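Local coordinates for protein citrate synthase (Mycobacterium tuberculosis, PDB 4TVM) that catalyses the condensation of oxaloacetate with acetyl-CoA and water to give citrate and CoA, as a citrate synthase of the Krebs cycle, at residues Arg72-Asp77 against Gly95-Thr100; Glu87-Leu92 against Arg391-Ile396; Phe226-Asp231 against Asp316-Ile321; Leu371-Leu376 against Thr384-Leu389. All coordinates share one frame; numbering follows the deposited sequence.

Contact 1 of 4, residues Arg72-Asp77 against Gly95-Thr100; sequences RGYPID and GELPDT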
# COMPACT_ATOMS: atom_id res chain seq x y z
N ARG A 72 6.67 3.55 -23.70
CA ARG A 72 7.42 2.60 -24.52
C ARG A 72 8.07 3.28 -25.73
O ARG A 72 8.28 2.65 -26.77
CB ARG A 72 6.53 1.43 -24.94
CG ARG A 72 5.84 0.73 -23.77
CD ARG A 72 6.85 -0.06 -22.96
NE ARG A 72 6.27 -1.06 -22.06
CZ ARG A 72 6.99 -1.91 -21.32
NH1 ARG A 72 8.33 -1.90 -21.38
NH2 ARG A 72 6.39 -2.79 -20.51
N GLY A 73 8.43 4.53 -25.57
CA GLY A 73 9.12 5.28 -26.62
C GLY A 73 8.20 6.21 -27.38
O GLY A 73 8.68 7.11 -28.09
N TYR A 74 6.89 6.01 -27.27
CA TYR A 74 5.91 6.73 -28.07
C TYR A 74 5.40 7.97 -27.35
O TYR A 74 4.98 7.87 -26.22
CB TYR A 74 4.73 5.85 -28.36
CG TYR A 74 5.06 4.61 -29.14
CD1 TYR A 74 5.40 4.70 -30.50
CD2 TYR A 74 5.01 3.35 -28.55
CE1 TYR A 74 5.70 3.56 -31.23
CE2 TYR A 74 5.30 2.21 -29.28
CZ TYR A 74 5.64 2.32 -30.61
OH TYR A 74 5.91 1.20 -31.35
N PRO A 75 5.42 9.13 -28.02
CA PRO A 75 4.97 10.31 -27.26
C PRO A 75 3.46 10.37 -27.00
O PRO A 75 2.66 9.80 -27.74
CB PRO A 75 5.46 11.49 -28.12
CG PRO A 75 6.63 10.94 -28.87
CD PRO A 75 6.24 9.52 -29.20
N ILE A 76 3.11 11.08 -25.92
CA ILE A 76 1.78 11.08 -25.37
C ILE A 76 0.84 11.78 -26.31
O ILE A 76 -0.32 11.37 -26.42
CB ILE A 76 1.74 11.74 -23.97
CG1 ILE A 76 0.46 11.35 -23.22
CG2 ILE A 76 1.89 13.26 -24.03
CD1 ILE A 76 0.24 9.86 -23.11
N ASP A 77 1.32 12.81 -27.00
CA ASP A 77 0.46 13.54 -27.92
C ASP A 77 0.03 12.61 -29.04
O ASP A 77 -1.11 12.66 -29.47
CB ASP A 77 1.12 14.84 -28.44
CG ASP A 77 2.48 14.61 -29.13
OD1 ASP A 77 2.90 13.47 -29.34
OD2 ASP A 77 3.14 15.61 -29.47
N GLY A 95 4.72 -3.96 -23.78
CA GLY A 95 5.84 -3.20 -24.28
C GLY A 95 5.90 -2.96 -25.77
O GLY A 95 6.90 -2.43 -26.25
N GLU A 96 4.86 -3.31 -26.51
CA GLU A 96 4.82 -2.97 -27.92
C GLU A 96 3.42 -2.67 -28.34
O GLU A 96 2.47 -3.07 -27.68
CB GLU A 96 5.34 -4.13 -28.77
CG GLU A 96 6.74 -4.62 -28.44
CD GLU A 96 7.84 -3.74 -29.02
OE1 GLU A 96 7.55 -2.80 -29.80
OE2 GLU A 96 9.02 -4.01 -28.68
N LEU A 97 3.26 -2.00 -29.47
CA LEU A 97 1.92 -1.89 -30.05
C LEU A 97 1.57 -3.25 -30.66
O LEU A 97 2.47 -3.97 -31.12
CB LEU A 97 1.84 -0.81 -31.12
CG LEU A 97 2.26 0.63 -30.78
CD1 LEU A 97 2.79 1.37 -32.01
CD2 LEU A 97 1.12 1.43 -30.18
N PRO A 98 0.26 -3.59 -30.67
CA PRO A 98 -0.27 -4.85 -31.15
C PRO A 98 -0.70 -4.89 -32.62
O PRO A 98 -1.32 -3.95 -33.12
CB PRO A 98 -1.51 -5.04 -30.28
CG PRO A 98 -2.00 -3.66 -30.02
CD PRO A 98 -0.77 -2.80 -29.97
N ASP A 99 -0.41 -6.00 -33.31
CA ASP A 99 -0.92 -6.17 -34.66
C ASP A 99 -2.39 -6.52 -34.54
O ASP A 99 -2.84 -6.93 -33.47
CB ASP A 99 -0.12 -7.21 -35.47
CG ASP A 99 -0.27 -8.63 -34.94
OD1 ASP A 99 -1.38 -9.01 -34.52
OD2 ASP A 99 0.73 -9.38 -34.96
N THR A 100 -3.12 -6.37 -35.65
CA THR A 100 -4.57 -6.47 -35.65
C THR A 100 -5.14 -7.67 -34.85
O THR A 100 -6.08 -7.50 -34.10
CB THR A 100 -5.10 -6.44 -37.10
OG1 THR A 100 -4.77 -5.18 -37.69
CG2 THR A 100 -6.63 -6.61 -37.17
O HOH W 1 5.71 -1.33 -31.10
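Arg72 lays one face of its guanidinium group over the backbone of Gly95, with NE 3.1 Å from Gly95 CA. That carbon stands above the plane of the group and is displaced toward its rim, so the arginine meets main chain broadside. Gly95 has no side chain to hold the flat group off, and it has already left the preceding helix with a positive phi of 83°. A bend at the second torsion of Arg72 (chi2 -72°) turns the chain alongside the glycine, bringing CD within 3.6 Å of Gly95 CA. The polar end is held beyond the contact: NH2 donates to Leu92 O, where the positive charge probably suits the carbonyl end of helix 85-94.

The other half pairs a direct apolar touch with a watery polar side, where Glu96 and Leu97 are partly exposed. Tyr74 and Leu97 approach from opposite directions; Leu97 CD1 reaches the ring obliquely, 3.3 Å from Tyr74 CZ. At the edge of that ring and in its plane, a water lies 2.6 Å from Tyr74 OH. The same water accepts from Leu97 N (3.0 Å) and donates to Glu96 OE1. Glu96 OE2 is hydrogen-bonded to Tyr420 OH of the second subunit, which ties this side to the dimer interface. The contact thus joins the loop between helices 85-94 and 100-111 to the turn between strands 68-71 and 74-75, with Leu91 of helix 85-94 packed against both Arg72 and Tyr74.

Contact 2 of 4, residues Glu87-Leu92 against Arg391-Ile396; sequences EVCYLL and RLPGWI. With OAA (oxaloacetate ion), chain B.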
# COMPACT_ATOMS: atom_id res chain seq x y z
N GLU A 87 -5.48 0.03 -26.47
CA GLU A 87 -4.25 -0.19 -27.21
C GLU A 87 -3.08 0.22 -26.30
O GLU A 87 -2.03 -0.41 -26.25
CB GLU A 87 -4.28 0.62 -28.45
CG GLU A 87 -3.41 0.05 -29.53
CD GLU A 87 -3.19 1.03 -30.66
OE1 GLU A 87 -3.14 2.24 -30.37
OE2 GLU A 87 -3.05 0.57 -31.81
N VAL A 88 -3.33 1.28 -25.55
CA VAL A 88 -2.38 1.80 -24.60
C VAL A 88 -2.13 0.86 -23.44
O VAL A 88 -0.97 0.67 -23.06
CB VAL A 88 -2.85 3.17 -24.11
CG1 VAL A 88 -2.07 3.62 -22.89
CG2 VAL A 88 -2.65 4.17 -25.26
N CYS A 89 -3.19 0.23 -22.91
CA CYS A 89 -3.06 -0.86 -21.92
C CYS A 89 -2.14 -1.89 -22.48
O CYS A 89 -1.16 -2.26 -21.86
CB CYS A 89 -4.41 -1.56 -21.65
SG CYS A 89 -5.66 -0.59 -20.74
N TYR A 90 -2.45 -2.39 -23.66
CA TYR A 90 -1.63 -3.45 -24.24
C TYR A 90 -0.18 -3.01 -24.35
O TYR A 90 0.71 -3.76 -23.93
CB TYR A 90 -2.14 -3.84 -25.61
CG TYR A 90 -1.34 -4.94 -26.28
CD1 TYR A 90 -0.03 -4.72 -26.65
CD2 TYR A 90 -1.90 -6.19 -26.53
CE1 TYR A 90 0.69 -5.72 -27.26
CE2 TYR A 90 -1.18 -7.18 -27.15
CZ TYR A 90 0.11 -6.92 -27.52
OH TYR A 90 0.85 -7.88 -28.12
N LEU A 91 0.05 -1.79 -24.88
CA LEU A 91 1.39 -1.34 -25.17
C LEU A 91 2.16 -1.33 -23.90
O LEU A 91 3.22 -1.92 -23.81
CB LEU A 91 1.36 0.07 -25.79
CG LEU A 91 2.60 0.97 -25.71
CD1 LEU A 91 3.62 0.56 -26.77
CD2 LEU A 91 2.19 2.42 -25.91
N LEU A 92 1.63 -0.65 -22.89
CA LEU A 92 2.36 -0.48 -21.68
C LEU A 92 2.71 -1.80 -21.06
O LEU A 92 3.85 -2.00 -20.64
CB LEU A 92 1.51 0.24 -20.67
CG LEU A 92 1.29 1.72 -20.78
CD1 LEU A 92 0.10 1.99 -19.89
CD2 LEU A 92 2.50 2.48 -20.31
N ARG A 391 -5.00 4.70 -14.52
CA ARG A 391 -3.67 4.27 -14.11
C ARG A 391 -3.48 2.75 -14.03
O ARG A 391 -2.34 2.25 -14.03
CB ARG A 391 -3.33 4.89 -12.76
CG ARG A 391 -1.97 4.52 -12.25
CD ARG A 391 -0.88 4.81 -13.25
NE ARG A 391 -0.83 6.23 -13.59
CZ ARG A 391 -0.35 7.20 -12.80
NH1 ARG A 391 0.12 6.93 -11.58
NH2 ARG A 391 -0.36 8.45 -13.21
N LEU A 392 -4.59 2.01 -13.95
CA LEU A 392 -4.50 0.56 -13.75
C LEU A 392 -3.49 -0.14 -14.66
O LEU A 392 -2.73 -0.99 -14.21
CB LEU A 392 -5.88 -0.05 -13.91
CG LEU A 392 -6.04 -1.56 -13.79
CD1 LEU A 392 -5.64 -2.08 -12.42
CD2 LEU A 392 -7.49 -1.92 -14.09
N PRO A 393 -3.49 0.17 -15.97
CA PRO A 393 -2.53 -0.48 -16.85
C PRO A 393 -1.06 -0.24 -16.45
O PRO A 393 -0.19 -1.11 -16.63
CB PRO A 393 -2.84 0.14 -18.22
CG PRO A 393 -3.63 1.38 -17.92
CD PRO A 393 -4.46 0.96 -16.74
N GLY A 394 -0.80 0.93 -15.90
CA GLY A 394 0.55 1.29 -15.52
C GLY A 394 0.93 0.53 -14.28
O GLY A 394 2.03 -0.04 -14.18
N TRP A 395 0.03 0.55 -13.31
CA TRP A 395 0.20 -0.25 -12.11
C TRP A 395 0.56 -1.64 -12.50
O TRP A 395 1.48 -2.22 -11.96
CB TRP A 395 -1.06 -0.28 -11.25
CG TRP A 395 -1.29 1.00 -10.50
CD1 TRP A 395 -0.39 1.95 -10.24
CD2 TRP A 395 -2.53 1.43 -9.94
NE1 TRP A 395 -0.97 2.98 -9.53
CE2 TRP A 395 -2.30 2.69 -9.35
CE3 TRP A 395 -3.83 0.89 -9.90
CZ2 TRP A 395 -3.29 3.41 -8.73
CZ3 TRP A 395 -4.82 1.61 -9.26
CH2 TRP A 395 -4.55 2.86 -8.67
N ILE A 396 -0.17 -2.18 -13.45
CA ILE A 396 0.01 -3.58 -13.82
C ILE A 396 1.34 -3.83 -14.53
O ILE A 396 2.00 -4.84 -14.28
CB ILE A 396 -1.17 -4.07 -14.68
CG1 ILE A 396 -2.42 -4.17 -13.82
CG2 ILE A 396 -0.89 -5.44 -15.27
CD1 ILE A 396 -3.69 -4.52 -14.56
O1 OAA B . -0.79 11.59 -13.20
O2 OAA B . -2.02 13.28 -12.46
O4 OAA B . 2.95 12.59 -10.52
O5 OAA B . 2.62 10.43 -10.67
O3 OAA B . 0.25 10.61 -11.22
C1 OAA B . -0.97 12.59 -12.46
C2 OAA B . 0.17 12.96 -11.55
C3 OAA B . 0.83 11.67 -11.15
C4 OAA B . 2.22 11.59 -10.72
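Pro393 turns its ring toward Cys89 and Leu92 where two helices of the largely helical citrate synthase fold run side by side, their short axes 9.0 Å apart and only 13° from parallel. Pro393 CB is the atom both partners share: it lies 3.9 Å from Cys89 SG and just as far from Leu92 CD1. Leu92 slants over the proline ring, its CD1 ending also near Gly394 N.

The backbone behind the proline is the next shell. Helix 383-403 is kinked here: Pro393 N has no hydrogen to give, and Gly394 N bonds three residues back, to Arg391 O at 2.8 Å, instead of four. Arg391 O takes up the change by accepting from Trp395 N as well. Farther out, Leu168 of helix 159-182 packs on Cys89 and Leu392.

Arg391 leaves the other side of the kinked helix. Its CG lies over one face of the Trp395 ring, toward the rim, and bends at chi2 and chi3 bring the guanidinium round to the ligand pocket. NE donates to His229 O, which helps fix the rotation of the group. The bond to oxaloacetate is made at the guanidinium edge, in its plane: Arg391 NH2 donates to the keto oxygen O3 over 3.0 Å with an N-H...O angle of 165°.

Contact 3 of 4, residues Phe226-Asp231 against Asp316-Ile321; sequences FILHAD and DPRARI. With OAA (oxaloacetate ion), chain B.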
# COMPACT_ATOMS: atom_id res chain seq x y z
N PHE A 226 -7.99 8.66 -20.17
CA PHE A 226 -7.34 7.52 -19.58
C PHE A 226 -5.99 7.25 -20.21
O PHE A 226 -5.09 6.77 -19.55
CB PHE A 226 -8.21 6.27 -19.70
CG PHE A 226 -9.48 6.32 -18.90
CD1 PHE A 226 -9.60 7.12 -17.77
CD2 PHE A 226 -10.53 5.50 -19.25
CE1 PHE A 226 -10.77 7.13 -17.04
CE2 PHE A 226 -11.70 5.49 -18.52
CZ PHE A 226 -11.81 6.30 -17.40
N ILE A 227 -5.81 7.58 -21.48
CA ILE A 227 -4.47 7.49 -22.09
C ILE A 227 -3.54 8.48 -21.40
O ILE A 227 -2.39 8.13 -21.01
CB ILE A 227 -4.49 7.78 -23.60
CG1 ILE A 227 -5.51 6.87 -24.30
CG2 ILE A 227 -3.09 7.57 -24.19
CD1 ILE A 227 -5.64 7.06 -25.80
N LEU A 228 -4.03 9.69 -21.18
CA LEU A 228 -3.21 10.72 -20.52
C LEU A 228 -2.80 10.33 -19.14
O LEU A 228 -1.73 10.73 -18.69
CB LEU A 228 -3.90 12.07 -20.52
CG LEU A 228 -3.92 12.71 -21.92
CD1 LEU A 228 -5.21 13.47 -22.19
CD2 LEU A 228 -2.71 13.60 -22.13
N HIS A 229 -3.62 9.53 -18.46
CA HIS A 229 -3.36 9.12 -17.06
C HIS A 229 -2.92 7.68 -16.91
O HIS A 229 -2.70 7.22 -15.80
CB HIS A 229 -4.60 9.35 -16.22
CG HIS A 229 -4.87 10.78 -15.91
ND1 HIS A 229 -4.29 11.44 -14.84
CD2 HIS A 229 -5.69 11.69 -16.51
CE1 HIS A 229 -4.73 12.69 -14.81
NE2 HIS A 229 -5.57 12.86 -15.81
N ALA A 230 -2.76 6.96 -18.02
CA ALA A 230 -2.36 5.57 -17.95
C ALA A 230 -1.05 5.22 -17.19
O ALA A 230 -1.02 4.22 -16.49
CB ALA A 230 -2.32 5.00 -19.33
N ASP A 231 0.01 5.99 -17.34
CA ASP A 231 1.23 5.72 -16.57
C ASP A 231 1.98 6.99 -16.34
O ASP A 231 1.81 7.92 -17.11
CB ASP A 231 2.14 4.76 -17.29
CG ASP A 231 3.24 4.29 -16.40
OD1 ASP A 231 2.91 3.69 -15.33
OD2 ASP A 231 4.43 4.51 -16.73
N ASP A 316 3.64 20.70 -19.04
CA ASP A 316 3.35 19.29 -19.15
C ASP A 316 2.83 19.05 -20.55
O ASP A 316 1.99 19.82 -21.01
CB ASP A 316 2.28 18.94 -18.13
CG ASP A 316 2.16 17.47 -17.88
OD1 ASP A 316 1.86 16.71 -18.84
OD2 ASP A 316 2.37 17.08 -16.72
N PRO A 317 3.32 18.00 -21.25
CA PRO A 317 2.68 17.78 -22.55
C PRO A 317 1.22 17.42 -22.43
O PRO A 317 0.44 17.79 -23.29
CB PRO A 317 3.45 16.59 -23.14
CG PRO A 317 4.76 16.59 -22.43
CD PRO A 317 4.45 17.07 -21.04
N ARG A 318 0.83 16.72 -21.36
CA ARG A 318 -0.59 16.38 -21.17
C ARG A 318 -1.39 17.64 -20.99
O ARG A 318 -2.42 17.84 -21.65
CB ARG A 318 -0.80 15.55 -19.92
CG ARG A 318 -0.12 14.21 -19.94
CD ARG A 318 -0.06 13.63 -18.55
NE ARG A 318 0.34 14.63 -17.55
CZ ARG A 318 0.85 14.34 -16.36
NH1 ARG A 318 1.01 13.08 -15.98
NH2 ARG A 318 1.19 15.31 -15.53
N ALA A 319 -0.93 18.49 -20.09
CA ALA A 319 -1.65 19.71 -19.77
C ALA A 319 -2.23 20.33 -21.04
O ALA A 319 -3.42 20.62 -21.10
CB ALA A 319 -0.74 20.70 -19.07
N ARG A 320 -1.39 20.46 -22.05
CA ARG A 320 -1.77 21.18 -23.26
C ARG A 320 -2.85 20.43 -24.04
O ARG A 320 -3.78 21.03 -24.58
CB ARG A 320 -0.55 21.38 -24.15
CG ARG A 320 0.77 21.64 -23.42
CD ARG A 320 1.71 22.52 -24.23
NE ARG A 320 1.81 22.08 -25.62
CZ ARG A 320 2.78 22.43 -26.46
NH1 ARG A 320 3.78 23.21 -26.08
NH2 ARG A 320 2.75 21.96 -27.71
N ILE A 321 -2.73 19.11 -24.11
CA ILE A 321 -3.74 18.31 -24.77
C ILE A 321 -5.03 18.48 -23.99
O ILE A 321 -6.10 18.64 -24.57
CB ILE A 321 -3.36 16.82 -24.84
CG1 ILE A 321 -2.17 16.62 -25.77
CG2 ILE A 321 -4.52 16.00 -25.36
CD1 ILE A 321 -1.30 15.45 -25.36
O1 OAA B . -0.79 11.59 -13.20
O2 OAA B . -2.02 13.28 -12.46
O4 OAA B . 2.95 12.59 -10.52
O5 OAA B . 2.62 10.43 -10.67
O3 OAA B . 0.25 10.61 -11.22
C1 OAA B . -0.97 12.59 -12.46
C2 OAA B . 0.17 12.96 -11.55
C3 OAA B . 0.83 11.67 -11.15
C4 OAA B . 2.22 11.59 -10.72
O HOH W 2 0.30 10.09 -17.11
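Apolar packing between Leu228 and Arg318 carries the contact. The two side chains run alongside one another, head to tail, and Leu228 CD2 rests against the aliphatic stem of the arginine, 3.4 Å from Arg318 CG. One helical turn later, Ile321 CD1 comes to 4.0 Å from the same Leu228 CD2, the pair crossing at a slant. Ile76 of helix 76-82 packs against Leu228 too.

Ionic and capping bonds operate within residues 316-321. Asp316 is the N-cap of helix 317-329: its OD1 accepts from Arg318 N at 2.7 Å, through the lone pair turned away from OD2. Its carboxylate also forms a salt bridge with the Arg318 guanidinium, although the distance refined for NH2 to OD2 is doubtfully short. The cap residue therefore caps the helix start and probably helps steady the arginine that the helix sends into the oxaloacetate pocket of the active site.

Water supplies the polar link across the segments. One molecule donates to Leu228 O (2.7 Å) and to Asp231 O (2.6 Å), and accepts from Arg318 NH1 in the guanidinium plane at 3.3 Å.

Ligand contacts are longer. Arg318 NH1 stands obliquely 3.6 Å from carboxylate oxygen O1 of oxaloacetate, beyond a direct hydrogen bond. The His229 ring offers its edge to the same carboxylate, with CE1 3.6 Å from O2.

Contact 4 of 4, residues Leu371-Leu376 against Thr384-Leu389; sequences LIYRAL and TVLFAL. With OAA (oxaloacetate ion), chain B.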
# COMPACT_ATOMS: atom_id res chain seq x y z
N LEU A 371 -12.64 19.84 -14.43
CA LEU A 371 -13.74 20.51 -15.11
C LEU A 371 -14.36 19.58 -16.11
O LEU A 371 -15.58 19.46 -16.16
CB LEU A 371 -13.25 21.75 -15.84
CG LEU A 371 -12.37 22.64 -14.96
CD1 LEU A 371 -11.91 23.85 -15.75
CD2 LEU A 371 -13.10 23.02 -13.67
N ILE A 372 -13.51 18.90 -16.87
CA ILE A 372 -13.98 17.93 -17.87
C ILE A 372 -14.79 16.84 -17.21
O ILE A 372 -15.95 16.61 -17.56
CB ILE A 372 -12.80 17.29 -18.61
CG1 ILE A 372 -12.03 18.36 -19.39
CG2 ILE A 372 -13.28 16.22 -19.58
CD1 ILE A 372 -10.91 17.81 -20.24
N TYR A 373 -14.20 16.14 -16.26
CA TYR A 373 -14.93 15.07 -15.59
C TYR A 373 -16.27 15.59 -15.13
O TYR A 373 -17.29 14.95 -15.36
CB TYR A 373 -14.17 14.57 -14.35
CG TYR A 373 -13.00 13.67 -14.61
CD1 TYR A 373 -12.95 12.80 -15.70
CD2 TYR A 373 -11.95 13.62 -13.68
CE1 TYR A 373 -11.88 11.94 -15.88
CE2 TYR A 373 -10.87 12.77 -13.85
CZ TYR A 373 -10.83 11.94 -14.95
OH TYR A 373 -9.76 11.09 -15.13
N ARG A 374 -16.29 16.75 -14.47
CA ARG A 374 -17.55 17.33 -14.02
C ARG A 374 -18.44 17.61 -15.22
O ARG A 374 -19.64 17.36 -15.17
CB ARG A 374 -17.35 18.62 -13.22
CG ARG A 374 -18.68 19.28 -12.88
CD ARG A 374 -18.52 20.49 -11.99
NE ARG A 374 -19.81 20.92 -11.47
CZ ARG A 374 -20.45 20.35 -10.44
NH1 ARG A 374 -19.93 19.30 -9.80
NH2 ARG A 374 -21.61 20.84 -10.04
N ALA A 375 -17.84 18.15 -16.28
CA ALA A 375 -18.53 18.38 -17.55
C ALA A 375 -19.21 17.12 -18.09
O ALA A 375 -20.30 17.21 -18.63
CB ALA A 375 -17.56 18.93 -18.59
N LEU A 376 -18.57 15.97 -17.93
CA LEU A 376 -19.16 14.70 -18.41
C LEU A 376 -20.19 14.16 -17.44
O LEU A 376 -20.75 13.07 -17.67
CB LEU A 376 -18.07 13.64 -18.66
CG LEU A 376 -16.81 14.13 -19.40
CD1 LEU A 376 -15.73 13.06 -19.49
CD2 LEU A 376 -17.17 14.64 -20.80
N THR A 384 -11.11 10.44 -8.07
CA THR A 384 -9.97 9.61 -7.74
C THR A 384 -10.16 8.20 -8.28
O THR A 384 -9.17 7.53 -8.59
CB THR A 384 -9.74 9.55 -6.24
OG1 THR A 384 -9.92 10.86 -5.72
CG2 THR A 384 -8.30 9.06 -5.93
N VAL A 385 -11.42 7.76 -8.36
CA VAL A 385 -11.73 6.46 -8.91
C VAL A 385 -11.40 6.46 -10.42
O VAL A 385 -10.84 5.48 -10.95
CB VAL A 385 -13.22 6.11 -8.74
CG1 VAL A 385 -13.55 4.86 -9.55
CG2 VAL A 385 -13.58 5.93 -7.27
N LEU A 386 -11.74 7.55 -11.09
CA LEU A 386 -11.45 7.72 -12.53
C LEU A 386 -9.98 7.69 -12.72
O LEU A 386 -9.47 7.09 -13.65
CB LEU A 386 -12.02 9.05 -13.06
CG LEU A 386 -13.55 9.02 -13.19
CD1 LEU A 386 -14.17 10.40 -13.19
CD2 LEU A 386 -13.93 8.29 -14.45
N PHE A 387 -9.28 8.29 -11.78
CA PHE A 387 -7.82 8.26 -11.83
C PHE A 387 -7.28 6.84 -11.82
O PHE A 387 -6.43 6.51 -12.65
CB PHE A 387 -7.26 9.03 -10.67
CG PHE A 387 -5.80 9.27 -10.77
CD1 PHE A 387 -4.91 8.21 -10.84
CD2 PHE A 387 -5.29 10.56 -10.80
CE1 PHE A 387 -3.55 8.43 -10.94
CE2 PHE A 387 -3.93 10.78 -10.91
CZ PHE A 387 -3.06 9.72 -10.99
N ALA A 388 -7.78 5.99 -10.90
CA ALA A 388 -7.30 4.59 -10.79
C ALA A 388 -7.60 3.74 -12.02
O ALA A 388 -6.76 2.90 -12.47
CB ALA A 388 -7.91 3.95 -9.58
N LEU A 389 -8.80 3.91 -12.55
CA LEU A 389 -9.20 3.20 -13.78
C LEU A 389 -8.19 3.43 -14.89
O LEU A 389 -7.87 2.51 -15.63
CB LEU A 389 -10.54 3.70 -14.29
CG LEU A 389 -11.72 3.28 -13.47
CD1 LEU A 389 -12.99 3.66 -14.19
CD2 LEU A 389 -11.70 1.77 -13.11
O1 OAA B . -0.79 11.59 -13.20
O2 OAA B . -2.02 13.28 -12.46
O4 OAA B . 2.95 12.59 -10.52
O5 OAA B . 2.62 10.43 -10.67
O3 OAA B . 0.25 10.61 -11.22
C1 OAA B . -0.97 12.59 -12.46
C2 OAA B . 0.17 12.96 -11.55
C3 OAA B . 0.83 11.67 -11.15
C4 OAA B . 2.22 11.59 -10.72
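The nearest CA atoms of residues 371-376 and 384-389, on the successive helices 367-375 and 383-403, are those of Tyr373 and Leu386, 8.7 Å apart, a spacing that leaves the touching to side chains. Both side chains start out toward the opposite helix and overlap lengthwise, pointing opposite ways.

Leu386 lies over one face of the Tyr373 ring. Its CD1 forms a CH-pi contact, 3.6 Å from the centroid of the Tyr373 ring and 10° off the ring normal, so the methyl sits almost centrally above the ring. A Leu386 chi1 of -73° swings CG and CD1 back over the ring, while CB itself already meets the phenol end, 3.7 Å from Tyr373 CZ. Leu225 of helix 216-229 and Phe383 also pack against Tyr373, enclosing the aromatic ring among hydrophobic neighbours.

Phe387, the next residue, swings its ring away from the tyrosine. A chi1 of -169°, which sets CG opposite the backbone N, directs the ring into the oxaloacetate pocket, where it also meets the ring of His229. There it presents its edge, in plane, to the keto oxygen of the ligand, with Phe387 CZ 3.4 Å from O3 of oxaloacetate.

No hydrogen bond crosses between the segments, so their cohesion rests on dispersion and the CH-pi contact. At the pocket, the weakly positive hydrogen rim of Phe387 faces a polar oxygen, an orientation that is probably mildly favourable electrostatically and gives the substrate an apolar wall.

How the contacts relate
Contacts 2, 3 and 4 converge on oxaloacetate, whereas contact 1 lies away from the annotated sites; its nearest atoms are about 13 Å from those of contact 4. Contact 1 is nevertheless coupled inward: Arg72 NH2 reaches Leu92 O of contact 2 at 2.7 Å, and Ile76 packs on both segments of contact 3. Helix 383-403 is common to contacts 2 and 4, where Trp395 CH2 meets Ala388 CB at 3.6 Å. Contacts 3 and 4, centres 13 Å apart, meet between His229 and Phe387. Contact 3 is nested along the chain inside the loop closed by contact 2. The side chains of Arg318 and Phe387 each lie about 6 Å from that of Asp366, which is assigned to the active site.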